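Local coordinates for protein acetyltransferase, GNAT family (PDB 3FBU) that binds coenzyme A and, as a member of the GNAT family, probably transfers an acetyl group from acetyl-CoA to an acceptor substrate, at residues 119-124 against 161-166. Residues are numbered along the deposited sequence; the frame is centred on the assembly and turned at random.
Sequences RIIATC and YYAILE
Strand 119-124 pairs antiparallel with the end of strand 155-165 (161-165) in the mixed sheet of the GNAT fold; the axes of these segments approach to 4.6 Å, their directions 163° apart. Four backbone hydrogen bonds fix the register in two reciprocal pairs: I120 with I164, and A122 with Y162. Three are accepted nearly along the C=O axis, the straightest being Y162 N to A122 O at 2.8 Å (174° at the hydrogen); the exception, A122 N, sits above the Y162 carbonyl plane. CA-H...O contacts from residues of the non-hydrogen-bonded pairs reach the same carbonyl oxygens, as from I121 CA to Y162 O (3.2 Å).

Apolar contact is slight on the face bearing I120, A122, Y162 and I164, where helices 99-114 and 129-137 pack: I120 CB lies 4.1 Å from I164 CG2.

Side-chain contacts are more extensive on the face bearing R119, I121, T123, Y161, A163 and L165. The extended R119 chain passes L165 CD2 and brings its guanidinium over I121 CG2, 3.5 Å from the guanidinium plane, beneath its centre. E143 forms a salt bridge with NH1.

At the C-terminal end of strand 119-124, T123 and C124 touch the bound coenzyme A. With CG anti to its backbone N (chi1 -170°), Y161 places CD1 3.8 Å from T123 CG2, OH 3.4 Å from I121 CG2, and its edge against R119 NH1, 3.6 Å from CE2.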
loop_
_atom_site.group_PDB
_atom_site.type_symbol
_atom_site.label_atom_id
_atom_site.label_comp_id
_atom_site.label_asym_id
_atom_site.label_seq_id
_atom_site.Cartn_x
_atom_site.Cartn_y
_atom_site.Cartn_z
ATOM N N ARG A 119 16.564 12.048 -22.003
ATOM C CA ARG A 119 16.135 12.047 -20.608
ATOM C C ARG A 119 14.642 11.792 -20.445
ATOM O O ARG A 119 13.921 12.186 -21.248
ATOM C CB ARG A 119 16.491 13.386 -19.966
ATOM C CG ARG A 119 16.269 13.529 -18.435
ATOM C CD ARG A 119 16.922 14.834 -17.960
ATOM N NE ARG A 119 16.642 15.228 -16.598
ATOM C CZ ARG A 119 15.795 16.176 -16.230
ATOM N NH1 ARG A 119 15.617 16.405 -14.980
ATOM N NH2 ARG A 119 15.135 16.877 -17.105
ATOM N N ILE A 120 14.232 11.107 -19.388
ATOM C CA ILE A 120 12.820 10.851 -19.125
ATOM C C ILE A 120 12.566 11.199 -17.642
ATOM O O ILE A 120 13.370 10.851 -16.760
ATOM C CB ILE A 120 12.390 9.411 -19.470
ATOM C CG1 ILE A 120 12.585 9.118 -20.981
ATOM C CG2 ILE A 120 10.938 9.164 -19.064
ATOM C CD1 ILE A 120 12.506 7.592 -21.341
ATOM N N ILE A 121 11.475 11.921 -17.392
ATOM C CA ILE A 121 11.152 12.382 -16.056
ATOM C C ILE A 121 9.770 11.879 -15.673
ATOM O O ILE A 121 8.959 11.492 -16.536
ATOM C CB ILE A 121 11.220 13.947 -15.958
ATOM C CG1 ILE A 121 10.067 14.643 -16.720
ATOM C CG2 ILE A 121 12.631 14.459 -16.425
ATOM C CD1 ILE A 121 8.782 14.891 -15.857
ATOM N N ALA A 122 9.501 11.936 -14.381
ATOM C CA ALA A 122 8.202 11.596 -13.817
ATOM C C ALA A 122 8.009 12.392 -12.519
ATOM O O ALA A 122 8.984 12.775 -11.842
ATOM C CB ALA A 122 8.048 10.086 -13.563
ATOM N N THR A 123 6.750 12.635 -12.170
ATOM C CA THR A 123 6.439 13.327 -10.934
ATOM C C THR A 123 5.343 12.591 -10.188
ATOM O O THR A 123 4.552 11.838 -10.798
ATOM C CB THR A 123 5.937 14.772 -11.160
ATOM O OG1 THR A 123 4.739 14.755 -11.926
ATOM C CG2 THR A 123 6.981 15.588 -11.882
ATOM N N CYS A 124 5.322 12.788 -8.886
ATOM C CA CYS A 124 4.185 12.330 -8.094
ATOM C C CYS A 124 4.154 12.977 -6.722
ATOM O O CYS A 124 5.113 13.595 -6.282
ATOM C CB CYS A 124 4.183 10.820 -7.948
ATOM S SG CYS A 124 5.434 10.229 -6.860
ATOM N N TYR A 161 10.068 14.798 -7.925
ATOM C CA TYR A 161 10.476 14.789 -9.303
ATOM C C TYR A 161 11.621 13.782 -9.473
ATOM O O TYR A 161 12.658 13.886 -8.807
ATOM C CB TYR A 161 10.965 16.180 -9.630
ATOM C CG TYR A 161 11.221 16.498 -11.051
ATOM C CD1 TYR A 161 10.380 17.351 -11.762
ATOM C CD2 TYR A 161 12.370 15.996 -11.703
ATOM C CE1 TYR A 161 10.680 17.693 -13.070
ATOM C CE2 TYR A 161 12.653 16.326 -12.992
ATOM C CZ TYR A 161 11.806 17.182 -13.670
ATOM O OH TYR A 161 12.143 17.487 -14.976
ATOM N N TYR A 162 11.393 12.827 -10.346
ATOM C CA TYR A 162 12.357 11.782 -10.676
ATOM C C TYR A 162 12.823 11.900 -12.113
ATOM O O TYR A 162 12.085 12.393 -12.981
ATOM C CB TYR A 162 11.708 10.406 -10.480
ATOM C CG TYR A 162 11.648 9.932 -9.061
ATOM C CD1 TYR A 162 10.721 10.464 -8.178
ATOM C CD2 TYR A 162 12.546 8.974 -8.571
ATOM C CE1 TYR A 162 10.662 10.035 -6.889
ATOM C CE2 TYR A 162 12.479 8.548 -7.264
ATOM C CZ TYR A 162 11.534 9.091 -6.429
ATOM O OH TYR A 162 11.412 8.717 -5.109
ATOM N N ALA A 163 14.046 11.423 -12.391
ATOM C CA ALA A 163 14.583 11.468 -13.733
ATOM C C ALA A 163 15.526 10.295 -13.995
ATOM O O ALA A 163 16.158 9.757 -13.068
ATOM C CB ALA A 163 15.332 12.783 -13.986
ATOM N N ILE A 164 15.620 9.950 -15.268
ATOM C CA ILE A 164 16.632 8.995 -15.736
ATOM C C ILE A 164 17.224 9.474 -17.040
ATOM O O ILE A 164 16.524 10.029 -17.906
ATOM C CB ILE A 164 16.055 7.577 -15.810
ATOM C CG1 ILE A 164 17.157 6.544 -16.090
ATOM C CG2 ILE A 164 14.902 7.473 -16.882
ATOM C CD1 ILE A 164 16.655 5.056 -15.933
ATOM N N LEU A 165 18.534 9.269 -17.167
ATOM C CA LEU A 165 19.298 9.691 -18.328
ATOM C C LEU A 165 19.650 8.515 -19.255
ATOM O O LEU A 165 19.695 7.368 -18.808
ATOM C CB LEU A 165 20.566 10.373 -17.870
ATOM C CG LEU A 165 20.423 11.778 -17.265
ATOM C CD1 LEU A 165 21.654 12.157 -16.468
ATOM C CD2 LEU A 165 20.151 12.798 -18.369
ATOM N N GLU A 166 19.863 8.849 -20.522
ATOM C CA GLU A 166 20.294 7.895 -21.571
ATOM C C GLU A 166 21.503 7.057 -21.154
ATOM O O GLU A 166 21.567 5.881 -21.473
ATOM C CB GLU A 166 20.585 8.600 -22.914
ATOM C CG GLU A 166 21.536 9.794 -22.865
ATOM C CD GLU A 166 21.750 10.445 -24.237
ATOM O OE1 GLU A 166 22.002 9.705 -25.227
ATOM O OE2 GLU A 166 21.695 11.691 -24.341
#